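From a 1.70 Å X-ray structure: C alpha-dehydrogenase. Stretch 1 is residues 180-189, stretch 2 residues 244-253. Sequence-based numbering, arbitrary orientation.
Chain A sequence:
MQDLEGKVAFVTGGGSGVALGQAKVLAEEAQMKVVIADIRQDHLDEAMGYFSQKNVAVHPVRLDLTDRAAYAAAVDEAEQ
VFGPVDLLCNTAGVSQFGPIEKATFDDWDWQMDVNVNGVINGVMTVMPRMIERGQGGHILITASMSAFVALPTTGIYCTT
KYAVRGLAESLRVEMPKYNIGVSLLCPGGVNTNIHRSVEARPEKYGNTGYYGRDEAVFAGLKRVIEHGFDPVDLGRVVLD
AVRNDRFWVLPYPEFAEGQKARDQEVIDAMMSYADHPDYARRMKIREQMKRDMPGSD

Stretch 1 180-189: IGVSLLCPGG
Stretch 2 244-253: NDRFWVLPYP

The two stretches run side by side in the same direction, 12° apart, and bury 621 Å² between them. Residues 180-185 form an extended strand (phi -80 to -134°, psi 108 to 156°); its partner is short, Trp 248 and Val 249, pairing in parallel register with Leu 184 (CA-CA 5.5 Å) and Leu 185 (CA-CA 4.6 Å).

Three backbone hydrogen bonds make this ladder: Leu 184 N to Phe 247 O (2.7 Å), Val 249 N to Leu 184 O (2.9 Å) and Cys 186 N to Val 249 O (3.1 Å). Before it, Ser 183 (chi1 m) donates from OG to Arg 246 O (2.7 Å); beyond it, Gly 188 N makes a weak bond to Tyr 252 OH (3.4 Å).

Apolar packing flanks the ladder. On one face Leu 184 (t, p) sets CD2 3.6 Å from Trp 248 CZ3 (chi1 m, chi2 117°); on the other Leu 185 (t, p) brings CD1 3.6 Å from Val 249 CG1 (chi1 t). Phe 247 (t, chi2 74°) lies with Leu 184 CB over one ring face, and Cys 186 CB meets Leu 250 CD2 at 3.5 Å.

Asp 245, at phi/psi 56/51 in a Schellman motif, places OD1 3.5 Å from Gly 181 CA, where a CB would clash. One water donates to Asp 245 OD1 and Val 182 O, both at 3.0 Å.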

# COMPACT_ATOMS: atom_id res chain seq x y z
N ILE A 180 6.91 8.88 -20.20
CA ILE A 180 7.66 8.70 -18.96
C ILE A 180 7.50 7.26 -18.48
O ILE A 180 6.39 6.82 -18.17
CB ILE A 180 7.18 9.69 -17.87
CG1 ILE A 180 7.52 11.13 -18.28
CG2 ILE A 180 7.83 9.37 -16.52
CD1 ILE A 180 6.89 12.20 -17.41
N GLY A 181 8.61 6.53 -18.46
CA GLY A 181 8.61 5.14 -18.05
C GLY A 181 8.58 5.00 -16.55
O GLY A 181 8.99 5.91 -15.82
N VAL A 182 8.10 3.86 -16.07
CA VAL A 182 8.00 3.59 -14.65
C VAL A 182 8.53 2.20 -14.34
O VAL A 182 8.20 1.24 -15.04
CB VAL A 182 6.55 3.70 -14.15
CG1 VAL A 182 6.48 3.50 -12.64
CG2 VAL A 182 5.95 5.05 -14.52
N SER A 183 9.36 2.10 -13.31
CA SER A 183 9.85 0.82 -12.82
C SER A 183 9.66 0.70 -11.31
O SER A 183 9.85 1.67 -10.57
CB SER A 183 11.34 0.63 -13.15
OG SER A 183 11.54 0.57 -14.55
N LEU A 184 9.28 -0.50 -10.88
CA LEU A 184 9.13 -0.82 -9.48
C LEU A 184 10.06 -1.97 -9.11
O LEU A 184 9.83 -3.11 -9.50
CB LEU A 184 7.67 -1.18 -9.15
CG LEU A 184 7.37 -1.60 -7.72
CD1 LEU A 184 7.62 -0.45 -6.75
CD2 LEU A 184 5.93 -2.07 -7.63
N LEU A 185 11.11 -1.64 -8.37
CA LEU A 185 12.07 -2.63 -7.88
C LEU A 185 11.68 -3.09 -6.49
O LEU A 185 11.44 -2.27 -5.60
CB LEU A 185 13.48 -2.04 -7.86
CG LEU A 185 14.57 -2.90 -7.21
CD1 LEU A 185 14.83 -4.17 -8.02
CD2 LEU A 185 15.85 -2.09 -7.04
N CYS A 186 11.62 -4.41 -6.30
CA CYS A 186 11.28 -5.00 -5.01
C CYS A 186 12.37 -5.94 -4.53
O CYS A 186 12.30 -7.15 -4.76
CB CYS A 186 9.95 -5.75 -5.09
SG CYS A 186 8.53 -4.70 -5.44
N PRO A 187 13.40 -5.39 -3.86
CA PRO A 187 14.47 -6.24 -3.32
C PRO A 187 13.96 -7.18 -2.24
O PRO A 187 12.93 -6.89 -1.62
CB PRO A 187 15.46 -5.23 -2.73
CG PRO A 187 15.12 -3.92 -3.37
CD PRO A 187 13.65 -3.96 -3.61
N GLY A 188 14.66 -8.28 -2.01
CA GLY A 188 14.38 -9.13 -0.87
C GLY A 188 14.97 -8.48 0.37
O GLY A 188 14.36 -7.59 0.96
N GLY A 189 16.17 -8.90 0.74
CA GLY A 189 16.88 -8.27 1.83
C GLY A 189 16.33 -8.65 3.19
O GLY A 189 15.82 -7.81 3.93
N ASN A 244 15.04 -1.08 -20.90
CA ASN A 244 13.99 -1.83 -21.56
C ASN A 244 12.59 -1.47 -21.06
O ASN A 244 11.60 -2.09 -21.46
CB ASN A 244 14.24 -3.33 -21.40
CG ASN A 244 15.50 -3.78 -22.11
OD1 ASN A 244 15.49 -3.99 -23.32
ND2 ASN A 244 16.59 -3.91 -21.36
N ASP A 245 12.53 -0.47 -20.19
CA ASP A 245 11.25 0.08 -19.72
C ASP A 245 10.37 -1.00 -19.11
O ASP A 245 9.20 -1.15 -19.47
CB ASP A 245 10.53 0.78 -20.89
CG ASP A 245 9.38 1.66 -20.42
OD1 ASP A 245 9.27 1.91 -19.20
OD2 ASP A 245 8.59 2.10 -21.28
N ARG A 246 10.93 -1.76 -18.17
CA ARG A 246 10.21 -2.81 -17.48
C ARG A 246 9.63 -2.30 -16.17
O ARG A 246 10.32 -1.64 -15.39
CB ARG A 246 11.12 -4.00 -17.20
CG ARG A 246 11.79 -4.55 -18.44
CD ARG A 246 12.14 -6.01 -18.26
NE ARG A 246 12.86 -6.52 -19.42
CZ ARG A 246 14.18 -6.65 -19.49
NH1 ARG A 246 14.95 -6.31 -18.47
NH2 ARG A 246 14.74 -7.12 -20.60
N PHE A 247 8.37 -2.63 -15.91
CA PHE A 247 7.72 -2.16 -14.69
C PHE A 247 8.01 -3.06 -13.50
O PHE A 247 8.53 -2.59 -12.48
CB PHE A 247 6.21 -2.07 -14.87
CG PHE A 247 5.51 -1.62 -13.63
CD1 PHE A 247 5.58 -0.30 -13.22
CD2 PHE A 247 4.81 -2.53 -12.84
CE1 PHE A 247 4.96 0.12 -12.06
CE2 PHE A 247 4.18 -2.11 -11.69
CZ PHE A 247 4.25 -0.79 -11.30
N TRP A 248 7.65 -4.34 -13.61
CA TRP A 248 7.87 -5.29 -12.52
C TRP A 248 9.32 -5.76 -12.48
O TRP A 248 9.72 -6.62 -13.26
CB TRP A 248 6.95 -6.50 -12.66
CG TRP A 248 5.50 -6.21 -12.46
CD1 TRP A 248 4.51 -6.34 -13.39
CD2 TRP A 248 4.87 -5.74 -11.27
NE1 TRP A 248 3.30 -5.99 -12.85
CE2 TRP A 248 3.49 -5.61 -11.55
CE3 TRP A 248 5.33 -5.41 -9.99
CZ2 TRP A 248 2.58 -5.17 -10.59
CZ3 TRP A 248 4.42 -4.97 -9.04
CH2 TRP A 248 3.06 -4.85 -9.35
N VAL A 249 10.11 -5.19 -11.57
CA VAL A 249 11.49 -5.62 -11.38
C VAL A 249 11.56 -6.46 -10.11
O VAL A 249 11.85 -5.95 -9.02
CB VAL A 249 12.46 -4.43 -11.32
CG1 VAL A 249 13.90 -4.92 -11.44
CG2 VAL A 249 12.16 -3.43 -12.43
N LEU A 250 11.27 -7.75 -10.27
CA LEU A 250 11.20 -8.71 -9.18
C LEU A 250 12.11 -9.89 -9.50
O LEU A 250 11.64 -10.95 -9.90
CB LEU A 250 9.76 -9.19 -8.99
CG LEU A 250 8.63 -8.17 -9.11
CD1 LEU A 250 7.30 -8.87 -9.34
CD2 LEU A 250 8.56 -7.30 -7.88
N PRO A 251 13.43 -9.71 -9.34
CA PRO A 251 14.35 -10.71 -9.88
C PRO A 251 14.52 -11.96 -9.00
O PRO A 251 15.64 -12.41 -8.78
CB PRO A 251 15.66 -9.93 -10.00
CG PRO A 251 15.60 -8.93 -8.92
CD PRO A 251 14.15 -8.57 -8.74
N TYR A 252 13.41 -12.52 -8.53
CA TYR A 252 13.44 -13.69 -7.65
C TYR A 252 12.37 -14.71 -8.04
O TYR A 252 11.26 -14.68 -7.50
CB TYR A 252 13.25 -13.26 -6.20
CG TYR A 252 14.11 -12.08 -5.83
CD1 TYR A 252 15.49 -12.18 -5.80
CD2 TYR A 252 13.54 -10.85 -5.52
CE1 TYR A 252 16.28 -11.11 -5.48
CE2 TYR A 252 14.32 -9.77 -5.19
CZ TYR A 252 15.69 -9.90 -5.17
OH TYR A 252 16.48 -8.83 -4.84
N PRO A 253 12.70 -15.62 -8.97
CA PRO A 253 11.74 -16.64 -9.40
C PRO A 253 11.30 -17.57 -8.26
O PRO A 253 10.30 -18.27 -8.40
CB PRO A 253 12.50 -17.42 -10.48
CG PRO A 253 13.63 -16.55 -10.88
CD PRO A 253 13.97 -15.71 -9.70
O HOH W 1 6.86 0.87 -17.69